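Local coordinates for protein oxidoreductase, Gfo/Idh/MocA family (Vibrio cholerae, PDB 1XEA) that probably works as an oxidoreductase that binds an NAD-type nucleotide cofactor in its Rossmann domain, although its substrate is not established, at residues Gly282-Thr286 and His287-Arg291; Pro37-Leu40 and Gly41-Thr45; Gln304-Thr307 and Gln308-Lys312; Trp259-Met262 and Leu263-Lys266. All blocks are in the same frame, centred on the assembly; numbering follows the deposited sequence.

How the contacts relate
Following the chain from the N terminus, contact 2 comes first, on helix 37-46 of the Rossmann domain. Contact 4 then turns the loop after strand 250-255 into the short helix 262-265. Contact 1 closes the link from helix 268-281 into helix 286-311, and contact 3 sits at the far end of that same helix, the nearest atoms of contacts 1 and 3 being about 16 Å apart. All four are local, each made within one continuous run, so they lie in series and none nests in or crosses another. Contact 4 sets its helix against the Rossmann helix 12-22, which contact 2 also touches; contact 3 joins the last helix to the large mixed sheet.

Contact 1: Gly282-Thr286 and His287-Arg291; sequences GKLPT and HIIER
L284 and I288 meet through their branches at the start of helix 286-311, with L284 CD1 lying 4.0 Å from I288 CG2 and the two side chains crossing at about a right angle. The first torsion of L284 holds CG anti to the backbone N (chi1 177°), and from there the second methyl, CD2, reaches within 3.9 Å of I289 CG1. P285 adds its ring to the apolar group, packing at a slant on I288 through P285 CG and I288 CD1, while P285 CB approaches the H287 imidazole obliquely. Residues 282-285 join two helices. G282, just past helix 268-281, has positive phi and closes that helix in a Schellman motif, and P285 is the N-cap of the next helix, where its backbone carbonyl does the accepting. P285 O takes I288 N at 3.2 Å from well above the carbonyl plane and I289 N in a weak bond. The first strong i to i+4 bond comes one residue later, from E290 N to T286 O at 3.1 Å and almost straight (177°). Around these bonds, L284 leans on P116 and I288 on Q139, and the guanidinium of R291 turns away to a salt bridge with D173.

Contact 2: Pro37-Leu40 and Gly41-Thr45; sequences PKVL and GTLAT
From P37 to A44 the backbone runs as a regular alpha helix, each carbonyl of 37-40 taking the N-H four residues on, and the bond from L43 N to V39 O, 2.9 Å long, is nearly straight at 176°. This is helix 37-46 of the Rossmann domain, the connection that carries the chain from strand 28-33 across to strand 66-69 of the parallel sheet in a beta-alpha-beta crossover. Its inward side is apolar. V39 and L43, one turn apart, lie side by side and point the same way, with V39 CG1 3.7 Å from L43 CD1; a chi1 of 175° swings V39 CG1 away from its own backbone N and along the helix to L43. Both side chains touch Q15 on helix 12-22, and L43 also reaches L19. L40 and A44 both pack on L32 of strand 28-33, and A44 N bonds to L40 O at 3.0 Å. The outward side is polar. T42 turns its hydroxyl back along the helix, and K38 O accepts twice, from T42 N in the carbonyl plane and from T42 OG1, at 2.9 Å, above that plane. At G41, which has no side chain, the same pattern recurs one turn on: T45 OG1 bonds to G41 O at 3.0 Å, and T45 N reaches that oxygen from the opposite face of its carbonyl plane.

Contact 3: Gln304-Thr307 and Gln308-Lys312; sequences QQIT and QQVTK
Q305 and Q309, one turn apart on helix 286-311, lie side by side and point the same way, their amide planes turned 48° against each other. Both chains run extended beyond CG, which brings the Q309 amide alongside the Q305 side chain. The two amides do not bond each other: Q305 NE2 and Q309 NE2, 3.5 Å apart, are both donors, and Q309 OE1 is instead taken by the hydroxyl of Y190. I306 and V310 form a parallel pair on a neighbouring side of the helix, with I306 CG2 4.0 Å from V310 CG2. Both rest on Y190 of strand 186-193, while I306 also meets I160 of helix 160-175, so the last turns of this C-terminal helix are fastened to the mixed sheet. T307 turns its OG1 back to C303 O, and its own carbonyl serves the end of the helix, T307 O receiving T311 N at 3.1 Å. Backbone bonds continue to K312 N, which reaches Q308 O at 2.7 Å. The chemistry thus divides: the side chains of I306, V310 and Y190 supply the apolar grip, while the Q309 side-chain oxygen OE1, which accepts from Y190 OH, probably sets how its amide is turned.

Contact 4: Trp259-Met262 and Leu263-Lys266; sequences WTPM and LASK
M262, a selenomethionine, folds back over the helix it begins, its SE 3.6 Å from K266 CE and 3.9 Å from L263 CD2. CG is anti to the backbone N (chi1 180°), and bends at chi2 and chi3 then bring the selenium close to both L263 and K266. The backbone of M262 works too. Its oxygen accepts from S265 OG at 2.8 Å, in the carbonyl plane and on a lone pair, and from K266 N at 3.2 Å, a donor tilted slightly out of that plane. L263 crosses M262 obliquely, its CD2 near SE and CE, and packs on A17, P20 and V21 of helix 12-22. A264, by contrast, is held by the residues before the helix: A264 CB meets P261 CG and comes 4.1 Å from T260 CG2. P261 is the N-cap of the short helix 262-265, and P261 O receives S265 N at 3.0 Å, completing its opening turn. K266 then leaves helical geometry. The one-turn helix thereby links the loop after strand 250-255 to helix 268-281, and it also faces a second subunit. There M262 packs on M262 of that subunit, L263 on its W259, and K266 NZ forms a salt bridge with its D258. The M262 and L263 side chains therefore give an apolar patch shared across the interface, while the K266 charge is probably balanced by that aspartate and by a cation-pi contact with W259 of the second subunit.

Contact 1: Gly282-Thr286 and His287-Arg291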
# COMPACT_ATOMS: atom_id res chain seq x y z
N GLY A 282 -41.10 -16.42 10.17
CA GLY A 282 -41.21 -17.18 11.39
C GLY A 282 -40.36 -18.43 11.35
O GLY A 282 -40.65 -19.40 12.05
N LYS A 283 -39.31 -18.43 10.53
CA LYS A 283 -38.44 -19.60 10.41
C LYS A 283 -36.98 -19.18 10.30
O LYS A 283 -36.66 -18.15 9.71
CB LYS A 283 -38.83 -20.41 9.17
CG LYS A 283 -40.31 -20.81 9.10
CD LYS A 283 -40.69 -21.40 7.73
CE LYS A 283 -39.86 -22.65 7.39
NZ LYS A 283 -40.16 -23.20 6.02
N LEU A 284 -36.09 -20.00 10.85
CA LEU A 284 -34.66 -19.72 10.80
C LEU A 284 -33.93 -21.01 10.46
O LEU A 284 -33.86 -21.92 11.27
CB LEU A 284 -34.17 -19.19 12.13
CG LEU A 284 -32.66 -18.94 12.20
CD1 LEU A 284 -32.28 -17.85 11.21
CD2 LEU A 284 -32.26 -18.54 13.60
N PRO A 285 -33.32 -21.10 9.27
CA PRO A 285 -32.61 -22.31 8.88
C PRO A 285 -31.80 -22.98 9.99
O PRO A 285 -31.18 -22.31 10.81
CB PRO A 285 -31.76 -21.85 7.69
CG PRO A 285 -31.59 -20.40 7.92
CD PRO A 285 -32.95 -19.98 8.39
N THR A 286 -31.85 -24.30 9.99
CA THR A 286 -31.17 -25.12 10.98
C THR A 286 -29.67 -24.92 11.09
O THR A 286 -29.14 -24.78 12.18
CB THR A 286 -31.39 -26.61 10.70
OG1 THR A 286 -32.80 -26.88 10.66
CG2 THR A 286 -30.74 -27.45 11.78
N HIS A 287 -28.99 -24.93 9.94
CA HIS A 287 -27.55 -24.80 9.95
C HIS A 287 -27.11 -23.53 10.63
O HIS A 287 -25.98 -23.43 11.11
CB HIS A 287 -26.99 -24.85 8.53
CG HIS A 287 -27.35 -23.68 7.67
ND1 HIS A 287 -28.63 -23.44 7.22
CD2 HIS A 287 -26.58 -22.70 7.15
CE1 HIS A 287 -28.63 -22.37 6.45
NE2 HIS A 287 -27.40 -21.90 6.39
N ILE A 288 -28.00 -22.56 10.69
CA ILE A 288 -27.67 -21.31 11.34
C ILE A 288 -27.71 -21.46 12.85
O ILE A 288 -26.72 -21.16 13.54
CB ILE A 288 -28.62 -20.21 10.89
CG1 ILE A 288 -28.25 -19.80 9.46
CG2 ILE A 288 -28.55 -19.03 11.84
CD1 ILE A 288 -28.99 -18.60 8.96
N ILE A 289 -28.83 -21.93 13.37
CA ILE A 289 -28.97 -22.14 14.80
C ILE A 289 -27.78 -22.95 15.33
O ILE A 289 -27.16 -22.56 16.32
CB ILE A 289 -30.26 -22.91 15.12
CG1 ILE A 289 -31.45 -22.23 14.47
CG2 ILE A 289 -30.45 -23.01 16.61
CD1 ILE A 289 -32.65 -23.10 14.38
N GLU A 290 -27.48 -24.07 14.68
CA GLU A 290 -26.37 -24.93 15.09
C GLU A 290 -25.05 -24.18 15.16
O GLU A 290 -24.25 -24.42 16.06
CB GLU A 290 -26.21 -26.12 14.13
CG GLU A 290 -27.25 -27.23 14.28
CD GLU A 290 -26.83 -28.55 13.62
OE1 GLU A 290 -26.58 -28.57 12.38
OE2 GLU A 290 -26.73 -29.58 14.34
N ARG A 291 -24.83 -23.27 14.22
CA ARG A 291 -23.60 -22.49 14.21
C ARG A 291 -23.64 -21.54 15.39
O ARG A 291 -22.63 -21.35 16.08
CB ARG A 291 -23.47 -21.70 12.90
CG ARG A 291 -22.24 -20.79 12.86
CD ARG A 291 -22.09 -20.05 11.53
NE ARG A 291 -20.98 -19.09 11.59
CZ ARG A 291 -20.52 -18.41 10.54
NH1 ARG A 291 -21.07 -18.57 9.35
NH2 ARG A 291 -19.52 -17.57 10.69

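Contact 2: Pro37-Leu40 and Gly41-Thr45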
# COMPACT_ATOMS: atom_id res chain seq x y z
N PRO A 37 -35.96 7.16 30.36
CA PRO A 37 -36.98 7.92 29.61
C PRO A 37 -36.38 9.13 28.89
O PRO A 37 -36.91 9.58 27.88
CB PRO A 37 -37.96 8.32 30.69
CG PRO A 37 -37.05 8.59 31.85
CD PRO A 37 -36.09 7.42 31.81
N LYS A 38 -35.28 9.64 29.44
CA LYS A 38 -34.59 10.78 28.86
C LYS A 38 -34.07 10.40 27.47
O LYS A 38 -34.48 10.98 26.46
CB LYS A 38 -33.42 11.19 29.76
CG LYS A 38 -32.47 12.22 29.15
CD LYS A 38 -31.16 12.30 29.93
CE LYS A 38 -30.41 10.97 29.92
NZ LYS A 38 -29.12 11.08 30.66
N VAL A 39 -33.16 9.44 27.46
CA VAL A 39 -32.57 8.93 26.23
C VAL A 39 -33.68 8.46 25.30
O VAL A 39 -33.70 8.76 24.10
CB VAL A 39 -31.62 7.76 26.53
CG1 VAL A 39 -31.08 7.16 25.24
CG2 VAL A 39 -30.47 8.25 27.40
N LEU A 40 -34.63 7.73 25.88
CA LEU A 40 -35.76 7.21 25.12
C LEU A 40 -36.40 8.29 24.27
O LEU A 40 -36.60 8.12 23.07
CB LEU A 40 -36.81 6.65 26.08
CG LEU A 40 -38.19 6.36 25.48
CD1 LEU A 40 -38.10 5.39 24.30
CD2 LEU A 40 -39.05 5.79 26.58
N GLY A 41 -36.72 9.41 24.91
CA GLY A 41 -37.35 10.52 24.21
C GLY A 41 -36.42 11.26 23.28
O GLY A 41 -36.82 11.72 22.22
N THR A 42 -35.16 11.38 23.68
CA THR A 42 -34.21 12.07 22.84
C THR A 42 -34.14 11.35 21.50
O THR A 42 -34.32 11.96 20.45
CB THR A 42 -32.83 12.11 23.49
OG1 THR A 42 -32.92 12.77 24.76
CG2 THR A 42 -31.85 12.84 22.60
N LEU A 43 -33.90 10.05 21.55
CA LEU A 43 -33.81 9.25 20.34
C LEU A 43 -35.13 9.26 19.58
O LEU A 43 -35.16 9.46 18.36
CB LEU A 43 -33.40 7.82 20.68
CG LEU A 43 -31.95 7.60 21.15
CD1 LEU A 43 -31.80 6.20 21.69
CD2 LEU A 43 -30.97 7.84 20.01
N ALA A 44 -36.23 9.05 20.29
CA ALA A 44 -37.54 9.04 19.66
C ALA A 44 -37.83 10.32 18.87
O ALA A 44 -38.44 10.27 17.80
CB ALA A 44 -38.62 8.81 20.72
N THR A 45 -37.39 11.46 19.39
CA THR A 45 -37.58 12.75 18.71
C THR A 45 -36.68 12.80 17.48
O THR A 45 -37.11 13.22 16.41
CB THR A 45 -37.17 13.94 19.61
OG1 THR A 45 -38.03 14.00 20.76
CG2 THR A 45 -37.27 15.24 18.84

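Contact 3: Gln304-Thr307 and Gln308-Lys312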
# COMPACT_ATOMS: atom_id res chain seq x y z
N GLN A 304 -13.37 -21.54 30.02
CA GLN A 304 -13.07 -22.48 31.08
C GLN A 304 -11.64 -22.97 31.06
O GLN A 304 -10.93 -22.80 32.05
CB GLN A 304 -14.04 -23.66 31.02
CG GLN A 304 -15.38 -23.29 31.62
CD GLN A 304 -16.38 -24.41 31.52
OE1 GLN A 304 -16.13 -25.53 31.98
NE2 GLN A 304 -17.53 -24.13 30.93
N GLN A 305 -11.21 -23.57 29.97
CA GLN A 305 -9.84 -24.06 29.92
C GLN A 305 -8.82 -23.00 30.34
O GLN A 305 -7.81 -23.32 30.96
CB GLN A 305 -9.51 -24.60 28.53
CG GLN A 305 -8.18 -25.33 28.50
CD GLN A 305 -7.90 -25.98 27.15
OE1 GLN A 305 -7.94 -25.32 26.12
NE2 GLN A 305 -7.61 -27.29 27.17
N ILE A 306 -9.09 -21.73 30.03
CA ILE A 306 -8.17 -20.64 30.40
C ILE A 306 -8.26 -20.35 31.90
O ILE A 306 -7.27 -20.46 32.61
CB ILE A 306 -8.48 -19.32 29.61
CG1 ILE A 306 -8.33 -19.55 28.10
CG2 ILE A 306 -7.50 -18.23 30.01
CD1 ILE A 306 -8.76 -18.35 27.26
N THR A 307 -9.45 -19.97 32.36
CA THR A 307 -9.66 -19.67 33.77
C THR A 307 -9.03 -20.76 34.64
O THR A 307 -8.38 -20.47 35.64
CB THR A 307 -11.16 -19.59 34.10
OG1 THR A 307 -11.75 -18.51 33.36
CG2 THR A 307 -11.38 -19.35 35.58
N GLN A 308 -9.23 -22.02 34.24
CA GLN A 308 -8.67 -23.16 34.97
C GLN A 308 -7.16 -23.12 34.92
O GLN A 308 -6.49 -22.95 35.94
CB GLN A 308 -9.14 -24.47 34.34
CG GLN A 308 -8.46 -25.69 34.95
CD GLN A 308 -8.07 -26.74 33.91
OE1 GLN A 308 -7.33 -26.44 32.96
NE2 GLN A 308 -8.54 -27.97 34.10
N GLN A 309 -6.62 -23.28 33.71
CA GLN A 309 -5.17 -23.28 33.50
C GLN A 309 -4.45 -22.11 34.16
O GLN A 309 -3.27 -22.22 34.49
CB GLN A 309 -4.86 -23.31 32.01
CG GLN A 309 -4.88 -24.70 31.43
CD GLN A 309 -4.76 -24.71 29.91
OE1 GLN A 309 -4.09 -23.85 29.32
NE2 GLN A 309 -5.40 -25.68 29.28
N VAL A 310 -5.15 -21.01 34.37
CA VAL A 310 -4.52 -19.86 34.99
C VAL A 310 -4.51 -20.01 36.50
O VAL A 310 -3.47 -19.86 37.14
CB VAL A 310 -5.23 -18.56 34.61
CG1 VAL A 310 -4.72 -17.41 35.46
CG2 VAL A 310 -5.00 -18.27 33.13
N THR A 311 -5.68 -20.31 37.07
CA THR A 311 -5.80 -20.48 38.51
C THR A 311 -4.97 -21.68 38.97
O THR A 311 -4.48 -21.72 40.10
CB THR A 311 -7.27 -20.69 38.92
OG1 THR A 311 -7.77 -21.89 38.32
CG2 THR A 311 -8.11 -19.51 38.46
N LYS A 312 -4.82 -22.66 38.08
CA LYS A 312 -4.05 -23.86 38.36
C LYS A 312 -2.63 -23.49 38.78
O LYS A 312 -2.21 -23.92 39.88
CB LYS A 312 -4.01 -24.74 37.10
CG LYS A 312 -3.17 -26.01 37.22
CD LYS A 312 -3.03 -26.71 35.87
CE LYS A 312 -2.19 -27.98 35.98
NZ LYS A 312 -2.79 -28.99 36.92

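Contact 4: Trp259-Met262 and Leu263-Lys266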
# COMPACT_ATOMS: atom_id res chain seq x y z
N TRP A 259 -19.57 4.97 -2.59
CA TRP A 259 -20.83 5.49 -2.06
C TRP A 259 -21.64 4.45 -1.32
O TRP A 259 -22.86 4.55 -1.19
CB TRP A 259 -21.70 6.11 -3.16
CG TRP A 259 -21.24 7.46 -3.56
CD1 TRP A 259 -20.24 7.76 -4.43
CD2 TRP A 259 -21.73 8.71 -3.06
NE1 TRP A 259 -20.07 9.11 -4.51
CE2 TRP A 259 -20.97 9.73 -3.68
CE3 TRP A 259 -22.73 9.08 -2.15
CZ2 TRP A 259 -21.17 11.09 -3.42
CZ3 TRP A 259 -22.93 10.44 -1.90
CH2 TRP A 259 -22.15 11.42 -2.53
N THR A 260 -20.94 3.44 -0.81
CA THR A 260 -21.59 2.40 -0.04
C THR A 260 -21.61 2.93 1.39
O THR A 260 -20.58 3.32 1.92
CB THR A 260 -20.76 1.13 -0.08
OG1 THR A 260 -20.60 0.72 -1.44
CG2 THR A 260 -21.42 0.02 0.72
N PRO A 261 -22.79 2.96 2.03
CA PRO A 261 -22.80 3.46 3.41
C PRO A 261 -21.90 2.66 4.35
O PRO A 261 -21.75 1.46 4.20
CB PRO A 261 -24.29 3.42 3.79
CG PRO A 261 -24.87 2.42 2.84
CD PRO A 261 -24.15 2.68 1.56
N MSE A 262 -21.29 3.36 5.30
CA MSE A 262 -20.37 2.77 6.27
C MSE A 262 -20.98 1.59 7.01
O MSE A 262 -20.37 0.52 7.08
CB MSE A 262 -19.92 3.84 7.26
CG MSE A 262 -18.96 3.40 8.35
SE MSE A 262 -19.83 2.69 9.91
CE MSE A 262 -20.71 4.31 10.50
N LEU A 263 -22.17 1.77 7.56
CA LEU A 263 -22.78 0.66 8.28
C LEU A 263 -22.96 -0.55 7.36
O LEU A 263 -22.74 -1.69 7.78
CB LEU A 263 -24.12 1.09 8.91
CG LEU A 263 -24.03 1.96 10.18
CD1 LEU A 263 -25.44 2.25 10.70
CD2 LEU A 263 -23.20 1.26 11.26
N ALA A 264 -23.34 -0.29 6.11
CA ALA A 264 -23.56 -1.36 5.12
C ALA A 264 -22.29 -2.14 4.87
O ALA A 264 -22.31 -3.38 4.74
CB ALA A 264 -24.05 -0.78 3.81
N SER A 265 -21.18 -1.42 4.77
CA SER A 265 -19.91 -2.09 4.54
C SER A 265 -19.60 -3.00 5.72
O SER A 265 -18.97 -4.05 5.56
CB SER A 265 -18.79 -1.07 4.36
OG SER A 265 -18.27 -0.70 5.61
N LYS A 266 -20.07 -2.62 6.92
CA LYS A 266 -19.85 -3.44 8.10
C LYS A 266 -20.90 -4.54 8.20
O LYS A 266 -21.10 -5.14 9.26
CB LYS A 266 -19.86 -2.60 9.36
CG LYS A 266 -18.75 -1.59 9.44
CD LYS A 266 -18.47 -1.19 10.89
CE LYS A 266 -17.58 0.03 10.95
NZ LYS A 266 -16.35 -0.15 10.17